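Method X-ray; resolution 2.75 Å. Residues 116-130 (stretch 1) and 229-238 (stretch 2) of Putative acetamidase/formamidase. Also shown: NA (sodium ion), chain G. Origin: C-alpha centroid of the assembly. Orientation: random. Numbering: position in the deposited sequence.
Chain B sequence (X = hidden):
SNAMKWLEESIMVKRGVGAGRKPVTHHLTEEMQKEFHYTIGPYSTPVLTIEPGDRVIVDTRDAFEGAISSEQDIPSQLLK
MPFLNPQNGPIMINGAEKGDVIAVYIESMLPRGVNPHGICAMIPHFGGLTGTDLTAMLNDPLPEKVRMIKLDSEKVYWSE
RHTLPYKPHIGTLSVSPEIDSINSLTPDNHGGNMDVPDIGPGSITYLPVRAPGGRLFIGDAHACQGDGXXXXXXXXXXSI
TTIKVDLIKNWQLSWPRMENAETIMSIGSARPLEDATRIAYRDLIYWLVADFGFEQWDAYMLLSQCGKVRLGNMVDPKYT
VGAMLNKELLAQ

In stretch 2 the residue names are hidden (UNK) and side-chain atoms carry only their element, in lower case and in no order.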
# COMPACT_ATOMS: atom_id res chain seq x y z
N PRO B 116 0.38 -0.13 41.08
CA PRO B 116 0.64 0.23 39.68
C PRO B 116 -0.53 0.06 38.74
O PRO B 116 -1.30 -0.90 38.85
CB PRO B 116 1.76 -0.73 39.28
CG PRO B 116 1.54 -1.93 40.12
CD PRO B 116 0.97 -1.45 41.42
N HIS B 117 -0.66 1.00 37.81
CA HIS B 117 -1.71 0.94 36.81
C HIS B 117 -1.15 1.10 35.40
O HIS B 117 -0.23 1.88 35.17
CB HIS B 117 -2.80 2.01 37.03
CG HIS B 117 -3.60 1.81 38.28
ND1 HIS B 117 -3.24 2.35 39.49
CD2 HIS B 117 -4.77 1.14 38.49
CE1 HIS B 117 -4.16 2.05 40.39
NE2 HIS B 117 -5.09 1.32 39.81
N GLY B 118 -1.70 0.31 34.48
CA GLY B 118 -1.37 0.38 33.06
C GLY B 118 -2.43 1.26 32.44
O GLY B 118 -3.44 1.52 33.06
N ILE B 119 -2.22 1.71 31.21
CA ILE B 119 -3.17 2.59 30.52
C ILE B 119 -3.34 2.25 29.05
O ILE B 119 -2.36 2.13 28.33
CB ILE B 119 -2.70 4.05 30.56
CG1 ILE B 119 -2.59 4.54 32.02
CG2 ILE B 119 -3.68 4.97 29.85
CD1 ILE B 119 -1.87 5.88 32.18
N CYS B 120 -4.58 2.10 28.61
CA CYS B 120 -4.88 1.88 27.21
C CYS B 120 -5.71 3.09 26.82
O CYS B 120 -6.57 3.53 27.59
CB CYS B 120 -5.67 0.60 26.95
SG CYS B 120 -6.05 0.38 25.18
N ALA B 121 -5.45 3.64 25.64
CA ALA B 121 -6.16 4.83 25.19
C ALA B 121 -6.44 4.86 23.71
O ALA B 121 -5.68 4.30 22.91
CB ALA B 121 -5.37 6.07 25.59
N MSE B 122 -7.53 5.53 23.36
CA MSE B 122 -7.95 5.72 21.99
C MSE B 122 -7.71 7.17 21.76
O MSE B 122 -8.48 8.02 22.18
CB MSE B 122 -9.41 5.36 21.79
CG MSE B 122 -9.58 3.88 21.47
SE MSE B 122 -11.51 3.44 21.58
CE MSE B 122 -12.12 4.31 19.95
N ILE B 123 -6.59 7.46 21.11
CA ILE B 123 -6.18 8.82 20.81
C ILE B 123 -6.81 9.26 19.48
O ILE B 123 -6.74 8.52 18.50
CB ILE B 123 -4.65 8.89 20.72
CG1 ILE B 123 -4.04 8.38 22.04
CG2 ILE B 123 -4.20 10.32 20.40
CD1 ILE B 123 -2.53 8.27 22.07
N PRO B 124 -7.44 10.44 19.45
CA PRO B 124 -8.03 10.87 18.18
C PRO B 124 -7.01 10.96 17.04
O PRO B 124 -5.87 11.40 17.26
CB PRO B 124 -8.60 12.25 18.51
CG PRO B 124 -8.95 12.16 19.96
CD PRO B 124 -7.86 11.32 20.56
N HIS B 125 -7.41 10.50 15.86
CA HIS B 125 -6.58 10.51 14.66
C HIS B 125 -5.33 9.62 14.78
O HIS B 125 -4.31 9.87 14.13
CB HIS B 125 -6.20 11.94 14.27
CG HIS B 125 -7.38 12.85 14.16
ND1 HIS B 125 -8.26 12.81 13.10
CD2 HIS B 125 -7.84 13.82 14.99
CE1 HIS B 125 -9.21 13.71 13.27
NE2 HIS B 125 -8.97 14.35 14.41
N PHE B 126 -5.43 8.57 15.59
CA PHE B 126 -4.33 7.63 15.78
C PHE B 126 -4.88 6.25 16.13
O PHE B 126 -5.65 6.09 17.06
CB PHE B 126 -3.39 8.14 16.86
CG PHE B 126 -2.15 7.30 17.02
CD1 PHE B 126 -1.11 7.38 16.10
CD2 PHE B 126 -2.02 6.43 18.10
CE1 PHE B 126 0.03 6.61 16.24
CE2 PHE B 126 -0.88 5.66 18.26
CZ PHE B 126 0.15 5.75 17.33
N GLY B 127 -4.48 5.25 15.34
CA GLY B 127 -4.92 3.88 15.52
C GLY B 127 -5.02 3.15 14.19
O GLY B 127 -4.89 3.74 13.12
N GLY B 128 -5.28 1.85 14.27
CA GLY B 128 -5.39 0.99 13.10
C GLY B 128 -6.69 1.06 12.35
O GLY B 128 -6.69 0.93 11.13
N LEU B 129 -7.80 1.25 13.07
CA LEU B 129 -9.15 1.32 12.45
C LEU B 129 -9.76 2.72 12.45
O LEU B 129 -10.97 2.89 12.70
CB LEU B 129 -10.09 0.32 13.13
CG LEU B 129 -9.66 -1.16 13.11
CD1 LEU B 129 -10.70 -2.01 13.83
CD2 LEU B 129 -9.46 -1.67 11.70
N THR B 130 -8.93 3.71 12.16
CA THR B 130 -9.35 5.11 12.09
C THR B 130 -8.51 5.90 11.12
O THR B 130 -7.36 5.54 10.84
CB THR B 130 -9.25 5.82 13.47
OG1 THR B 130 -9.58 7.20 13.34
CG2 THR B 130 -7.86 5.74 14.04
N UNK B 229 -1.52 -4.08 17.49
CA UNK B 229 -1.78 -3.01 18.48
C UNK B 229 -2.86 -2.12 17.87
O UNK B 229 -2.79 -0.88 17.94
o UNK B 229 1.43 -0.23 18.95
c UNK B 229 0.85 -0.52 20.02
c UNK B 229 -0.47 -2.25 18.73
o UNK B 229 1.29 -0.16 21.14
c UNK B 229 -0.44 -1.32 19.94
N UNK B 230 -3.87 -2.77 17.29
CA UNK B 230 -4.90 -2.06 16.52
C UNK B 230 -5.55 -0.78 17.00
O UNK B 230 -5.81 0.07 16.14
c UNK B 230 -6.03 -2.93 15.98
c UNK B 230 -7.83 -4.49 16.72
c UNK B 230 -5.59 -3.61 14.72
c UNK B 230 -6.52 -3.84 17.07
N UNK B 231 -5.80 -0.56 18.30
CA UNK B 231 -6.45 0.71 18.71
C UNK B 231 -5.47 1.88 18.81
O UNK B 231 -5.89 3.02 19.02
s UNK B 231 -6.24 0.60 21.51
c UNK B 231 -7.23 0.57 20.01
N UNK B 232 -4.17 1.59 18.67
CA UNK B 232 -3.12 2.61 18.75
C UNK B 232 -2.21 2.42 19.94
O UNK B 232 -1.02 2.76 19.88
N UNK B 233 -2.77 1.87 21.03
CA UNK B 233 -2.00 1.63 22.25
C UNK B 233 -2.26 0.26 22.85
O UNK B 233 -3.32 -0.33 22.67
o UNK B 233 -3.66 2.45 23.87
c UNK B 233 -2.34 2.67 23.36
c UNK B 233 -2.23 4.10 22.85
N UNK B 234 -1.27 -0.22 23.58
CA UNK B 234 -1.36 -1.49 24.29
C UNK B 234 -1.67 -1.07 25.72
O UNK B 234 -2.29 -0.02 25.93
c UNK B 234 -0.03 -2.21 24.21
N UNK B 235 -1.31 -1.89 26.71
CA UNK B 235 -1.49 -1.51 28.11
C UNK B 235 -0.14 -0.89 28.47
O UNK B 235 0.80 -1.59 28.83
c UNK B 235 -1.85 -2.27 30.49
c UNK B 235 -3.27 -3.21 28.65
c UNK B 235 -1.88 -2.69 29.03
N UNK B 236 -0.08 0.44 28.35
CA UNK B 236 1.13 1.21 28.62
C UNK B 236 1.39 1.34 30.12
O UNK B 236 0.48 1.70 30.88
c UNK B 236 1.40 2.12 25.61
o UNK B 236 0.92 1.82 24.48
c UNK B 236 0.96 2.62 28.06
o UNK B 236 2.60 1.95 25.91
c UNK B 236 0.46 2.72 26.62
N UNK B 237 2.62 1.07 30.56
CA UNK B 237 2.94 1.19 31.99
C UNK B 237 4.41 1.53 32.26
O UNK B 237 5.27 1.39 31.40
c UNK B 237 3.46 -1.26 32.63
c UNK B 237 4.88 -2.93 33.65
c UNK B 237 2.51 -0.09 32.76
c UNK B 237 3.73 -1.84 31.41
c UNK B 237 4.60 -2.92 31.30
c UNK B 237 4.03 -1.83 33.76
c UNK B 237 5.16 -3.47 32.42
N UNK B 238 4.65 2.02 33.48
CA UNK B 238 5.97 2.37 33.96
C UNK B 238 6.53 1.06 34.51
O UNK B 238 5.84 0.36 35.25
c UNK B 238 5.87 3.43 35.04
NA NA G . 3.02 1.86 23.71
O HOH W 1 2.63 3.62 34.86
O HOH W 2 -5.22 5.62 19.76
O HOH W 3 -8.05 4.24 17.66

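Position 229 carries three side-chain carbons in a row, the third bearing two oxygens. This carboxylate on a two-carbon spacer is glutamate, E229, and it lies out of contact with stretch 1. At 230 four carbons fork at the first, with one arm two carbons long, which defines isoleucine, I230. Its backbone makes the polar contact: G128 N donates to I230 O at 2.6 Å, and an ideal CB on G128 would fall 2.7 Å from that same oxygen, a clash.

Position 231 has one carbon followed by sulfur, hence C231. Its CA-to-CB bond points away from stretch 1, yet C231 SG lies 3.7 Å from C120 SG, an apolar contact far too long for a disulfide. Position 232 has no side-chain atoms and is G232. Its phi/psi of 114/-31 would jam a CB against the preceding carbonyl, and an ideal CB would also sit 3.1 Å from F126 CD2. G232 N closes the type I turn on E229 O at 2.9 Å, while G232 O meets the edge of the F126 ring, 3.3 Å from F126 CE2.

At 233 one carbon carries an oxygen and a carbon, the branched pattern of threonine; similarly shaped valine would have no oxygen to accept the nearly linear bond (174°, 2.8 Å) from A121 N to T233 OG1. Position 234 has a single side-chain carbon, directed away from stretch 1: A234. Its carbonyl receives a CA-H...O contact, C120 CA to A234 O at 3.5 Å.

Position 235 has one carbon carrying two more, all carbon, so it is V235. V235 CG1 packs 3.7 Å from G118 CA, where an ideal CB would clash at 2.4 Å. Position 236 repeats the three-carbon carboxylate: E236. Its end leads away from stretch 1, and E236 OE1 and OE2 each bind NA at 2.2 Å; E236 OE1 also accepts from A234 N at 3.1 Å.

Position 237 bears one carbon and a six-carbon ring without oxygen, identifying F237; F237 CB approaches G118 CA at 3.9 Å. Position 238 has one carbon, A238, whose backbone N donates to water 1 at 2.9 Å.

The contact buries 667 Å² in total. A single antiparallel bridge pairs the backbones, I119 N to E236 O at 2.7 Å and E236 N to I119 O at 2.8 Å. Further along, T233 supplies a side-chain acceptor, and G127 and G232 approach to 3.9 Å between CA atoms. Water 2 lies between the stretches, 2.8 Å from F126 O and 2.8 Å from C231 O, and accepts from I123 N at 2.7 Å.

Stretch 2, residues 229-238: EICGTAVEFA
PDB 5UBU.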